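Local atomic coordinates of ATP-dependent Clp endopeptidase (Clostridium difficile, PDB entry 3FES), a protein that probably unfolds proteins at the expense of ATP and passes them to a partner peptidase, the crystallised fragment being its helical N-terminal domain. Residues L18-A23 and E78-S83; K24-N29 and K65-E70; A49-K54 and D133-Q138. All coordinates share one frame; numbering follows the deposited sequence. Where two conformers were deposited one is given.

Interactions 1 and 2 are neighbours, with centres 11 Å apart, and both use helix 10-25: its last turns meet strand 81-82 in interaction 1, and its C-terminal end meets helix 59-70 in interaction 2. They touch directly, since K24 NZ lies 2.6 Å from E78 O, probably a hydrogen bond. Along the chain both segments of interaction 2 fall between those of interaction 1. Interaction 3, between helices 47-55 and 132-142, lies about 23 to 24 Å away by centres, on the far side of the chain's centre from interaction 1, and its segments alternate with those of the other two. Interaction 2 thus closes within the first half of the chain, whereas interaction 3 joins the two halves.

Interaction 1: residues L18-A23 and E78-S83; sequences LAFESA and EDIVLS
The chi1 torsion of F20 (-84°) puts CG beside the backbone N, anti to the carbonyl carbon; the ring beyond it meets I80 and L82. In I80, CG1 sits between the backbone N and the carbonyl carbon (chi1 69°), and it comes up to the CD2 corner of the ring, 3.6 Å from F20 CD2. The two side chains run alongside in opposing senses, and beyond CG1 the terminal CD1 of I80 goes on to the helix surface, 3.7 Å from A23 CB. The small methyl of A23 suits this place because it lets the isoleucine come close to the helix. While I80 keeps to CD2 and CE2 of the ring, L82 crosses F20 at about a right angle, its CD2 meeting F20 CZ and CE1, both 3.7 Å away, obliquely to the ring. The carbonyl of I80 also meets the phenylalanine: its O lies at the ring edge, in the plane, 3.5 Å from F20 CE2. A ring edge carries slightly positive hydrogens, which makes it a suitable neighbour for a carbonyl oxygen. In the fold, this packs helix 10-25 of the Clp N-terminal domain against a two-stranded parallel sheet, in which strand 81-82 pairs with strand 30-31. V31 on the partner strand touches F20, I80 and L82 alike. Just after the strand, S83 is the N-cap of helix 84-99, its OG accepting a hydrogen bond from S86 N.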
ATOM      1  N   LEU A  18       0.943  -3.611   9.139  1.00 23.67           N
ATOM      2  CA  LEU A  18       0.515  -2.251   9.491  1.00 22.79           C
ATOM      3  C   LEU A  18      -0.798  -1.882   8.801  1.00 23.27           C
ATOM      4  O   LEU A  18      -1.594  -1.099   9.350  1.00 21.36           O
ATOM      5  CB  LEU A  18       1.610  -1.202   9.201  1.00 23.41           C
ATOM      6  CG  LEU A  18       2.817  -1.251  10.164  1.00 21.95           C
ATOM      7  CD1 LEU A  18       3.978  -0.497   9.535  1.00 23.79           C
ATOM      8  CD2 LEU A  18       2.478  -0.639  11.517  1.00 28.22           C
ATOM      9  N   ALA A  19      -1.022  -2.466   7.623  1.00 21.63           N
ATOM     10  CA  ALA A  19      -2.268  -2.227   6.877  1.00 23.01           C
ATOM     11  C   ALA A  19      -3.441  -2.792   7.692  1.00 22.72           C
ATOM     12  O   ALA A  19      -4.487  -2.122   7.880  1.00 21.87           O
ATOM     13  CB  ALA A  19      -2.187  -2.866   5.544  1.00 22.99           C
ATOM     14  N   PHE A  20      -3.250  -4.014   8.201  1.00 21.55           N
ATOM     15  CA  PHE A  20      -4.247  -4.641   9.054  1.00 23.07           C
ATOM     16  C   PHE A  20      -4.469  -3.861  10.357  1.00 23.24           C
ATOM     17  O   PHE A  20      -5.620  -3.730  10.829  1.00 22.70           O
ATOM     18  CB  PHE A  20      -3.821  -6.073   9.378  1.00 21.48           C
ATOM     19  CG  PHE A  20      -4.199  -7.093   8.309  1.00 23.46           C
ATOM     20  CD1 PHE A  20      -3.418  -7.266   7.173  1.00 25.30           C
ATOM     21  CD2 PHE A  20      -5.319  -7.907   8.472  1.00 23.41           C
ATOM     22  CE1 PHE A  20      -3.740  -8.232   6.213  1.00 24.81           C
ATOM     23  CE2 PHE A  20      -5.658  -8.861   7.516  1.00 24.65           C
ATOM     24  CZ  PHE A  20      -4.870  -9.006   6.361  1.00 24.47           C
ATOM     25  N   GLU A  21      -3.366  -3.401  10.966  1.00 23.50           N
ATOM     26  CA  GLU A  21      -3.446  -2.641  12.221  1.00 24.19           C
ATOM     27  C   GLU A  21      -4.177  -1.329  12.005  1.00 24.44           C
ATOM     28  O   GLU A  21      -4.982  -0.926  12.854  1.00 23.05           O
ATOM     29  CB  GLU A  21      -2.043  -2.378  12.770  1.00 24.71           C
ATOM     30  CG  GLU A  21      -1.989  -1.629  14.101  1.00 30.76           C
ATOM     31  CD  GLU A  21      -0.562  -1.133  14.396  1.00 37.76           C
ATOM     32  OE1 GLU A  21      -0.288   0.078  14.254  1.00 42.55           O
ATOM     33  OE2 GLU A  21       0.306  -1.959  14.720  1.00 41.96           O
ATOM     34  N   SER A  22      -3.914  -0.678  10.873  1.00 23.91           N
ATOM     35  CA  SER A  22      -4.645   0.542  10.538  1.00 25.28           C
ATOM     36  C   SER A  22      -6.138   0.338  10.358  1.00 24.29           C
ATOM     37  O   SER A  22      -6.917   1.115  10.890  1.00 23.65           O
ATOM     38  CB  SER A  22      -4.085   1.186   9.297  1.00 25.26           C
ATOM     39  OG  SER A  22      -2.832   1.777   9.646  1.00 29.76           O
ATOM     40  N   ALA A  23      -6.526  -0.683   9.599  1.00 24.49           N
ATOM     41  CA  ALA A  23      -7.951  -0.992   9.395  1.00 24.43           C
ATOM     42  C   ALA A  23      -8.633  -1.206  10.755  1.00 24.43           C
ATOM     43  O   ALA A  23      -9.693  -0.639  11.060  1.00 23.07           O
ATOM     44  CB  ALA A  23      -8.084  -2.238   8.513  1.00 23.79           C
ATOM     45  N   GLU A  78     -10.861  -8.520  17.018  1.00 40.82           N
ATOM     46  CA  GLU A  78     -10.787  -9.826  16.338  1.00 41.19           C
ATOM     47  C   GLU A  78     -10.132  -9.732  14.952  1.00 39.88           C
ATOM     48  O   GLU A  78      -9.741  -8.641  14.527  1.00 40.62           O
ATOM     49  CB  GLU A  78     -12.168 -10.490  16.242  1.00 42.00           C
ATOM     50  CG  GLU A  78     -13.124  -9.808  15.279  1.00 45.61           C
ATOM     51  CD  GLU A  78     -14.015  -8.806  15.970  1.00 50.61           C
ATOM     52  OE1 GLU A  78     -13.985  -8.735  17.220  1.00 52.93           O
ATOM     53  OE2 GLU A  78     -14.752  -8.088  15.262  1.00 53.29           O
ATOM     54  N   ASP A  79     -10.019 -10.872  14.264  0.70 38.27           N
ATOM     55  CA  ASP A  79      -9.441 -10.944  12.910  0.70 36.52           C
ATOM     56  C   ASP A  79     -10.366 -10.373  11.854  0.70 34.70           C
ATOM     57  O   ASP A  79     -11.586 -10.529  11.918  0.70 34.88           O
ATOM     58  CB  ASP A  79      -9.094 -12.389  12.531  0.70 36.89           C
ATOM     59  CG  ASP A  79      -8.053 -13.009  13.451  0.70 37.86           C
ATOM     60  OD1 ASP A  79      -7.127 -12.298  13.888  0.70 40.23           O
ATOM     61  OD2 ASP A  79      -8.152 -14.216  13.727  0.70 39.67           O
ATOM     62  N   ILE A  80      -9.732  -9.728  10.880  1.00 32.39           N
ATOM     63  CA  ILE A  80     -10.349  -9.064   9.744  1.00 29.57           C
ATOM     64  C   ILE A  80      -9.665  -9.585   8.440  1.00 27.99           C
ATOM     65  O   ILE A  80      -8.703 -10.372   8.526  1.00 27.38           O
ATOM     66  CB  ILE A  80     -10.135  -7.567   9.866  1.00 30.03           C
ATOM     67  CG1 ILE A  80      -8.667  -7.246   9.675  1.00 28.49           C
ATOM     68  CG2 ILE A  80     -10.623  -7.022  11.258  1.00 30.28           C
ATOM     69  CD1 ILE A  80      -8.450  -5.889   9.194  1.00 28.14           C
ATOM     70  N   VAL A  81     -10.116  -9.151   7.252  1.00 24.76           N
ATOM     71  CA  VAL A  81      -9.747  -9.866   6.004  1.00 23.95           C
ATOM     72  C   VAL A  81      -9.420  -8.949   4.839  1.00 23.37           C
ATOM     73  O   VAL A  81      -9.883  -7.815   4.817  1.00 23.13           O
ATOM     74  CB  VAL A  81     -10.854 -10.881   5.563  1.00 24.46           C
ATOM     75  CG1 VAL A  81     -11.055 -11.954   6.657  1.00 26.91           C
ATOM     76  CG2 VAL A  81     -12.168 -10.172   5.323  1.00 23.83           C
ATOM     77  N   LEU A  82      -8.593  -9.440   3.900  1.00 21.47           N
ATOM     78  CA  LEU A  82      -8.280  -8.705   2.688  1.00 20.99           C
ATOM     79  C   LEU A  82      -9.466  -8.698   1.725  1.00 19.28           C
ATOM     80  O   LEU A  82     -10.121  -9.717   1.540  1.00 19.47           O
ATOM     81  CB  LEU A  82      -7.097  -9.329   1.963  1.00 20.73           C
ATOM     82  CG  LEU A  82      -5.769  -9.355   2.739  1.00 21.52           C
ATOM     83  CD1 LEU A  82      -4.814 -10.226   1.958  1.00 25.84           C
ATOM     84  CD2 LEU A  82      -5.255  -7.928   2.835  1.00 23.57           C
ATOM     85  N   SER A  83      -9.692  -7.547   1.105  1.00 20.20           N
ATOM     86  CA  SER A  83     -10.662  -7.482   0.007  1.00 19.27           C
ATOM     87  C   SER A  83     -10.063  -8.195  -1.255  1.00 17.89           C
ATOM     88  O   SER A  83      -8.859  -8.436  -1.336  1.00 17.56           O
ATOM     89  CB  SER A  83     -10.918  -6.026  -0.367  1.00 19.06           C
ATOM     90  OG  SER A  83      -9.747  -5.482  -0.901  1.00 18.30           O
TER

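Interaction 2: residues K24-N29 and K65-E70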
ATOM      1  N   LYS A  24      -8.011  -2.031  11.594  1.00 24.20           N
ATOM      2  CA  LYS A  24      -8.591  -2.299  12.892  1.00 25.14           C
ATOM      3  C   LYS A  24      -8.823  -1.013  13.696  1.00 24.63           C
ATOM      4  O   LYS A  24      -9.908  -0.827  14.297  1.00 24.16           O
ATOM      5  CB  LYS A  24      -7.682  -3.226  13.700  1.00 26.10           C
ATOM      6  CG  LYS A  24      -7.732  -4.688  13.270  1.00 30.83           C
ATOM      7  CD  LYS A  24      -6.866  -5.501  14.257  1.00 36.88           C
ATOM      8  CE  LYS A  24      -6.547  -6.872  13.726  1.00 42.81           C
ATOM      9  NZ  LYS A  24      -7.254  -7.896  14.535  1.00 43.32           N
ATOM     10  N   SER A  25      -7.788  -0.171  13.722  0.50 23.85           N
ATOM     11  CA  SER A  25      -7.802   1.118  14.401  0.50 24.21           C
ATOM     12  C   SER A  25      -8.988   1.960  13.994  0.50 23.61           C
ATOM     13  O   SER A  25      -9.580   2.631  14.833  0.50 22.88           O
ATOM     14  CB  SER A  25      -6.529   1.903  14.104  0.50 23.45           C
ATOM     15  OG  SER A  25      -5.461   1.421  14.881  0.50 26.32           O
ATOM     16  N   LEU A  26      -9.309   1.922  12.702  1.00 23.32           N
ATOM     17  CA  LEU A  26     -10.398   2.731  12.124  1.00 23.76           C
ATOM     18  C   LEU A  26     -11.781   2.061  12.185  1.00 24.13           C
ATOM     19  O   LEU A  26     -12.777   2.630  11.697  1.00 24.39           O
ATOM     20  CB  LEU A  26     -10.054   3.071  10.679  1.00 24.73           C
ATOM     21  CG  LEU A  26      -8.760   3.864  10.478  1.00 25.58           C
ATOM     22  CD1 LEU A  26      -8.399   3.867   9.027  1.00 28.76           C
ATOM     23  CD2 LEU A  26      -8.873   5.316  11.086  1.00 28.76           C
ATOM     24  N   GLY A  27     -11.852   0.882  12.801  1.00 22.74           N
ATOM     25  CA  GLY A  27     -13.085   0.088  12.840  1.00 23.83           C
ATOM     26  C   GLY A  27     -13.490  -0.431  11.456  1.00 23.64           C
ATOM     27  O   GLY A  27     -14.689  -0.554  11.153  1.00 22.78           O
ATOM     28  N   HIS A  28     -12.496  -0.740  10.623  1.00 23.69           N
ATOM     29  CA  HIS A  28     -12.738  -1.287   9.279  1.00 24.39           C
ATOM     30  C   HIS A  28     -12.427  -2.781   9.312  1.00 24.32           C
ATOM     31  O   HIS A  28     -11.306  -3.162   9.672  1.00 25.39           O
ATOM     32  CB  HIS A  28     -11.831  -0.594   8.252  1.00 24.89           C
ATOM     33  CG  HIS A  28     -12.107   0.863   8.099  1.00 25.68           C
ATOM     34  ND1 HIS A  28     -11.292   1.707   7.374  1.00 26.26           N
ATOM     35  CD2 HIS A  28     -13.095   1.642   8.611  1.00 26.36           C
ATOM     36  CE1 HIS A  28     -11.782   2.934   7.419  1.00 27.81           C
ATOM     37  NE2 HIS A  28     -12.869   2.924   8.173  1.00 27.82           N
ATOM     38  N   ASN A  29     -13.365  -3.641   8.938  1.00 23.08           N
ATOM     39  CA  ASN A  29     -13.087  -5.086   9.021  1.00 23.06           C
ATOM     40  C   ASN A  29     -12.597  -5.679   7.695  1.00 23.63           C
ATOM     41  O   ASN A  29     -12.326  -6.860   7.594  1.00 25.06           O
ATOM     42  CB  ASN A  29     -14.257  -5.873   9.605  1.00 24.57           C
ATOM     43  CG  ASN A  29     -15.565  -5.584   8.909  1.00 24.67           C
ATOM     44  OD1 ASN A  29     -15.594  -5.223   7.732  1.00 24.46           O
ATOM     45  ND2 ASN A  29     -16.654  -5.691   9.651  1.00 31.83           N
ATOM     46  N   LYS A  65      -7.922  11.325   4.913  1.00 31.61           N
ATOM     47  CA  LYS A  65      -8.617  11.088   3.640  1.00 31.38           C
ATOM     48  C   LYS A  65      -9.412   9.785   3.653  1.00 30.56           C
ATOM     49  O   LYS A  65     -10.516   9.713   3.101  1.00 29.78           O
ATOM     50  CB  LYS A  65      -7.639  11.090   2.458  1.00 32.31           C
ATOM     51  CG  LYS A  65      -7.074  12.472   2.071  1.00 34.49           C
ATOM     52  CD  LYS A  65      -8.153  13.558   1.838  1.00 37.36           C
ATOM     53  CE  LYS A  65      -9.259  13.081   0.878  1.00 40.41           C
ATOM     54  NZ  LYS A  65     -10.348  14.090   0.718  1.00 44.53           N
ATOM     55  N   ILE A  66      -8.853   8.770   4.302  1.00 29.57           N
ATOM     56  CA  ILE A  66      -9.521   7.492   4.424  1.00 29.13           C
ATOM     57  C   ILE A  66     -10.796   7.681   5.236  1.00 29.13           C
ATOM     58  O   ILE A  66     -11.865   7.252   4.807  1.00 28.60           O
ATOM     59  CB  ILE A  66      -8.606   6.429   5.062  1.00 28.51           C
ATOM     60  CG1 ILE A  66      -7.503   6.036   4.073  1.00 27.94           C
ATOM     61  CG2 ILE A  66      -9.423   5.183   5.474  1.00 28.92           C
ATOM     62  CD1 ILE A  66      -6.414   5.094   4.733  1.00 25.18           C
ATOM     63  N   VAL A  67     -10.676   8.355   6.383  1.00 29.38           N
ATOM     64  CA  VAL A  67     -11.845   8.679   7.212  1.00 29.94           C
ATOM     65  C   VAL A  67     -12.883   9.538   6.463  1.00 31.05           C
ATOM     66  O   VAL A  67     -14.079   9.227   6.500  1.00 30.18           O
ATOM     67  CB  VAL A  67     -11.451   9.261   8.594  1.00 30.48           C
ATOM     68  CG1 VAL A  67     -12.730   9.724   9.418  1.00 28.98           C
ATOM     69  CG2 VAL A  67     -10.673   8.215   9.389  1.00 29.85           C
ATOM     70  N   ASP A  68     -12.436  10.561   5.734  1.00 32.16           N
ATOM     71  CA  ASP A  68     -13.355  11.391   4.934  1.00 33.51           C
ATOM     72  C   ASP A  68     -14.208  10.533   4.014  1.00 33.37           C
ATOM     73  O   ASP A  68     -15.371  10.839   3.774  1.00 33.36           O
ATOM     74  CB  ASP A  68     -12.599  12.388   4.030  1.00 34.82           C
ATOM     75  CG  ASP A  68     -11.905  13.495   4.796  1.00 38.08           C
ATOM     76  OD1 ASP A  68     -12.260  13.756   5.984  1.00 40.76           O
ATOM     77  OD2 ASP A  68     -10.984  14.106   4.185  1.00 42.59           O
HETATM   78  N   MSE A  69     -13.610   9.476   3.480  1.00 33.10           N
HETATM   79  CA  MSE A  69     -14.213   8.708   2.403  1.00 33.10           C
HETATM   80  C   MSE A  69     -14.999   7.503   2.883  1.00 33.15           C
HETATM   81  O   MSE A  69     -15.968   7.117   2.257  1.00 33.62           O
HETATM   82  CB  MSE A  69     -13.126   8.261   1.436  1.00 33.67           C
HETATM   83  CG  MSE A  69     -12.422   9.445   0.745  1.00 35.85           C
HETATM   84 SE   MSE A  69     -10.985   8.802  -0.403  0.70 37.53          SE
HETATM   85  CE  MSE A  69     -12.122   8.368  -1.843  1.00 35.31           C
ATOM     86  N   GLU A  70     -14.585   6.934   4.007  1.00 32.18           N
ATOM     87  CA  GLU A  70     -15.096   5.656   4.474  1.00 32.11           C
ATOM     88  C   GLU A  70     -15.732   5.725   5.833  1.00 30.88           C
ATOM     89  O   GLU A  70     -16.425   4.774   6.234  1.00 29.77           O
ATOM     90  CB  GLU A  70     -13.936   4.670   4.641  1.00 32.58           C
ATOM     91  CG  GLU A  70     -13.412   4.128   3.396  1.00 36.57           C
ATOM     92  CD  GLU A  70     -12.608   2.899   3.690  1.00 40.09           C
ATOM     93  OE1 GLU A  70     -13.191   1.855   4.068  1.00 45.51           O
ATOM     94  OE2 GLU A  70     -11.388   2.976   3.581  1.00 41.81           O
TER
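Apolar contacts come first: L26 spreads its two methyls over neighbouring residues of helix 59-70. CD1 of L26 meets I66 CG2 at 3.9 Å, the two side chains crossing at about a right angle, while L26 CD2 reaches V67 CG2 at 3.8 Å. A branched leucine suits the spot, since each fork finds its own partner. The same I66 CG2 also touches the imidazole of H28 at its edge, in the ring plane, 3.8 Å from CE1.

The flat ring of H28 is sandwiched. Over one face lies the carboxylate of E70, with OE1 3.7 Å above the plane and offset toward the rim; the two planes are 29° apart. Over the centre of the opposite face stands CB of L26. The polar bond of the ring goes elsewhere, H28 NE2 being hydrogen-bonded to G71 O just past helix 59-70, which would fix the ring's rotation. E70 might favour a positive charge on the ring, though E34, whose OE2 lies close to E70 OE2, may alter the ionisation of E70 itself.

Between L26 and H28 the backbone turns at G27, whose positive phi (67°) is easy for glycine, and this Schellman motif ends helix 10-25.

Interaction 3: residues A49-K54 and D133-Q138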
ATOM      1  N   ALA A  49       7.654   3.737   1.269  1.00 24.71           N
ATOM      2  CA  ALA A  49       7.503   4.823   2.236  1.00 25.72           C
ATOM      3  C   ALA A  49       8.294   6.051   1.770  1.00 25.93           C
ATOM      4  O   ALA A  49       7.822   7.187   1.923  1.00 26.09           O
ATOM      5  CB  ALA A  49       8.009   4.386   3.620  1.00 25.64           C
ATOM      6  N   LYS A  50       9.500   5.819   1.245  1.00 26.10           N
ATOM      7  CA  LYS A  50      10.387   6.938   0.841  1.00 27.59           C
ATOM      8  C   LYS A  50       9.779   7.658  -0.389  1.00 27.27           C
ATOM      9  O   LYS A  50       9.797   8.873  -0.458  1.00 26.28           O
ATOM     10  CB  LYS A  50      11.825   6.454   0.582  1.00 28.77           C
ATOM     11  CG  LYS A  50      12.544   5.831   1.808  1.00 32.49           C
ATOM     12  CD  LYS A  50      12.594   6.790   2.984  1.00 37.74           C
ATOM     13  CE  LYS A  50      13.187   6.168   4.284  1.00 42.36           C
ATOM     14  NZ  LYS A  50      14.455   5.386   4.125  1.00 46.47           N
ATOM     15  N   VAL A  51       9.185   6.889  -1.310  1.00 26.93           N
ATOM     16  CA  VAL A  51       8.470   7.462  -2.467  1.00 26.70           C
ATOM     17  C   VAL A  51       7.287   8.327  -1.982  1.00 26.99           C
ATOM     18  O   VAL A  51       7.144   9.485  -2.381  1.00 26.37           O
ATOM     19  CB  VAL A  51       7.934   6.351  -3.409  1.00 26.74           C
ATOM     20  CG1 VAL A  51       6.937   6.924  -4.447  1.00 23.19           C
ATOM     21  CG2 VAL A  51       9.080   5.620  -4.104  1.00 25.80           C
ATOM     22  N   LEU A  52       6.450   7.761  -1.116  1.00 27.31           N
ATOM     23  CA  LEU A  52       5.203   8.417  -0.701  1.00 27.34           C
ATOM     24  C   LEU A  52       5.501   9.707   0.076  1.00 29.18           C
ATOM     25  O   LEU A  52       4.822  10.730  -0.102  1.00 28.06           O
ATOM     26  CB  LEU A  52       4.292   7.445   0.076  1.00 27.87           C
ATOM     27  CG  LEU A  52       3.676   6.320  -0.759  1.00 23.77           C
ATOM     28  CD1 LEU A  52       3.048   5.178   0.133  1.00 24.84           C
ATOM     29  CD2 LEU A  52       2.635   6.854  -1.798  1.00 26.70           C
ATOM     30  N   SER A  53       6.538   9.646   0.912  1.00 28.96           N
ATOM     31  CA  SER A  53       6.965  10.812   1.677  1.00 31.17           C
ATOM     32  C   SER A  53       7.607  11.854   0.741  1.00 31.04           C
ATOM     33  O   SER A  53       7.416  13.060   0.908  1.00 31.42           O
ATOM     34  CB  SER A  53       7.939  10.389   2.777  1.00 29.98           C
ATOM     35  OG  SER A  53       8.752  11.491   3.132  1.00 36.46           O
ATOM     36  N   LYS A  54       8.336  11.384  -0.269  1.00 31.32           N
ATOM     37  CA  LYS A  54       8.994  12.301  -1.197  1.00 31.81           C
ATOM     38  C   LYS A  54       7.969  13.118  -2.011  1.00 31.79           C
ATOM     39  O   LYS A  54       8.166  14.316  -2.240  1.00 30.64           O
ATOM     40  CB  LYS A  54       9.987  11.558  -2.107  1.00 31.63           C
ATOM     41  CG  LYS A  54      10.758  12.437  -3.064  1.00 35.25           C
ATOM     42  CD  LYS A  54      11.775  13.303  -2.304  1.00 37.41           C
ATOM     43  CE  LYS A  54      12.932  13.745  -3.186  1.00 40.32           C
ATOM     44  NZ  LYS A  54      12.873  15.188  -3.509  1.00 39.56           N
ATOM     45  N   ASP A 133       0.772  10.087 -11.226  1.00 26.19           N
ATOM     46  CA  ASP A 133       1.869   9.842 -12.155  1.00 26.50           C
ATOM     47  C   ASP A 133       3.205  10.231 -11.539  1.00 25.94           C
ATOM     48  O   ASP A 133       4.232   9.695 -11.933  1.00 26.07           O
ATOM     49  CB  ASP A 133       1.680  10.616 -13.474  1.00 27.11           C
ATOM     50  CG  ASP A 133       0.640   9.965 -14.404  1.00 30.41           C
ATOM     51  OD1 ASP A 133       0.307   8.760 -14.241  1.00 36.04           O
ATOM     52  OD2 ASP A 133       0.178  10.662 -15.329  1.00 34.92           O
ATOM     53  N   ARG A 134       3.199  11.208 -10.628  1.00 24.71           N
ATOM     54  CA  ARG A 134       4.432  11.618  -9.950  1.00 24.44           C
ATOM     55  C   ARG A 134       4.945  10.503  -9.030  1.00 23.28           C
ATOM     56  O   ARG A 134       6.148  10.254  -8.937  1.00 21.71           O
ATOM     57  CB  ARG A 134       4.197  12.895  -9.167  1.00 24.84           C
ATOM     58  CG  ARG A 134       3.823  14.052 -10.095  1.00 27.96           C
ATOM     59  CD  ARG A 134       4.295  15.366  -9.559  1.00 28.69           C
ATOM     60  NE  ARG A 134       5.741  15.423  -9.658  1.00 27.64           N
ATOM     61  CZ  ARG A 134       6.391  15.956 -10.684  1.00 29.79           C
ATOM     62  NH1 ARG A 134       5.725  16.504 -11.697  1.00 29.70           N
ATOM     63  NH2 ARG A 134       7.716  15.942 -10.693  1.00 29.84           N
ATOM     64  N   THR A 135       4.007   9.828  -8.382  1.00 22.19           N
ATOM     65  CA  THR A 135       4.335   8.679  -7.507  1.00 22.42           C
ATOM     66  C   THR A 135       4.954   7.578  -8.343  1.00 22.35           C
ATOM     67  O   THR A 135       5.985   7.025  -7.961  1.00 23.86           O
ATOM     68  CB  THR A 135       3.074   8.190  -6.738  1.00 22.74           C
ATOM     69  OG1 THR A 135       2.566   9.269  -5.943  1.00 24.34           O
ATOM     70  CG2 THR A 135       3.390   7.028  -5.830  1.00 22.63           C
ATOM     71  N   LEU A 136       4.339   7.258  -9.481  1.00 22.23           N
ATOM     72  CA  LEU A 136       4.913   6.293 -10.407  1.00 22.44           C
ATOM     73  C   LEU A 136       6.337   6.655 -10.871  1.00 22.82           C
ATOM     74  O   LEU A 136       7.208   5.795 -10.901  1.00 23.91           O
ATOM     75  CB  LEU A 136       4.002   6.107 -11.602  1.00 22.96           C
ATOM     76  CG  LEU A 136       4.483   5.054 -12.596  1.00 25.44           C
ATOM     77  CD1 LEU A 136       4.628   3.701 -11.945  1.00 26.34           C
ATOM     78  CD2 LEU A 136       3.496   5.035 -13.756  1.00 24.67           C
ATOM     79  N   ALA A 137       6.549   7.906 -11.255  1.00 21.59           N
ATOM     80  CA  ALA A 137       7.864   8.358 -11.684  1.00 22.18           C
ATOM     81  C   ALA A 137       8.898   8.174 -10.573  1.00 21.58           C
ATOM     82  O   ALA A 137       9.970   7.652 -10.819  1.00 21.29           O
ATOM     83  CB  ALA A 137       7.803   9.823 -12.135  1.00 19.70           C
ATOM     84  N   GLN A 138       8.561   8.605  -9.365  1.00 22.05           N
ATOM     85  CA  GLN A 138       9.488   8.572  -8.222  1.00 22.16           C
ATOM     86  C   GLN A 138       9.804   7.119  -7.856  1.00 22.40           C
ATOM     87  O   GLN A 138      10.942   6.773  -7.514  1.00 22.47           O
ATOM     88  CB  GLN A 138       8.860   9.252  -6.997  1.00 22.22           C
ATOM     89  CG  GLN A 138       9.825   9.346  -5.806  1.00 22.00           C
ATOM     90  CD  GLN A 138      10.898  10.357  -6.057  1.00 22.51           C
ATOM     91  OE1 GLN A 138      10.595  11.529  -6.271  1.00 23.12           O
ATOM     92  NE2 GLN A 138      12.181   9.922  -6.042  1.00 22.13           N
TER
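K54 N donates to K50 O at 2.9 Å, an ordinary helical bond that holds the turn from which K54 meets Q138 on the other helix. The contact is a helix-helix packing within the Clp N-terminal domain, and it joins the two Clp amino-terminal family regions, segment 49-54 lying in the first and segment 133-138 in the second. The axes of segments 49-54 and 133-138 come within 9.4 Å, their N-to-C directions 136° apart, closer to antiparallel than to parallel.

V51, T135 and Q138 supply the middle. The chi1 of V51 (168°) puts CG1 anti to its backbone N, and from there CG1 touches both the methyl and the backbone of T135: T135 CG2 lies 3.8 Å away and T135 O 3.6 Å away. Valine and threonine are short and beta-branched, so they bring methyls to the interface near the backbone. The closest CA pair is that of V51 and Q138, 5.9 Å apart, and here the aliphatic base of Q138 packs on the valine, with Q138 CB 4.0 Å from V51 CG1. T135 presents its methyl inward, while its hydroxyl OG1 is hydrogen-bonded to V131 O in the preceding turn, so the hydroxyl is satisfied within its own helix region. L52 CD2 comes within 4.1 Å of T135 CG2, and L52 also packs on L37 and L41 of helix 33-43. L111 of helix 107-117 also touches V51.

Farther out, K54 and Q138 cross at about a right angle, and the CG methylene of K54 lies against the amide end of Q138. Q138 bends at chi2 (72°), its NE2 hydrogen-bonds D142 OD1 one turn further on, and its OE1 lies 3.3 Å from K54 CG.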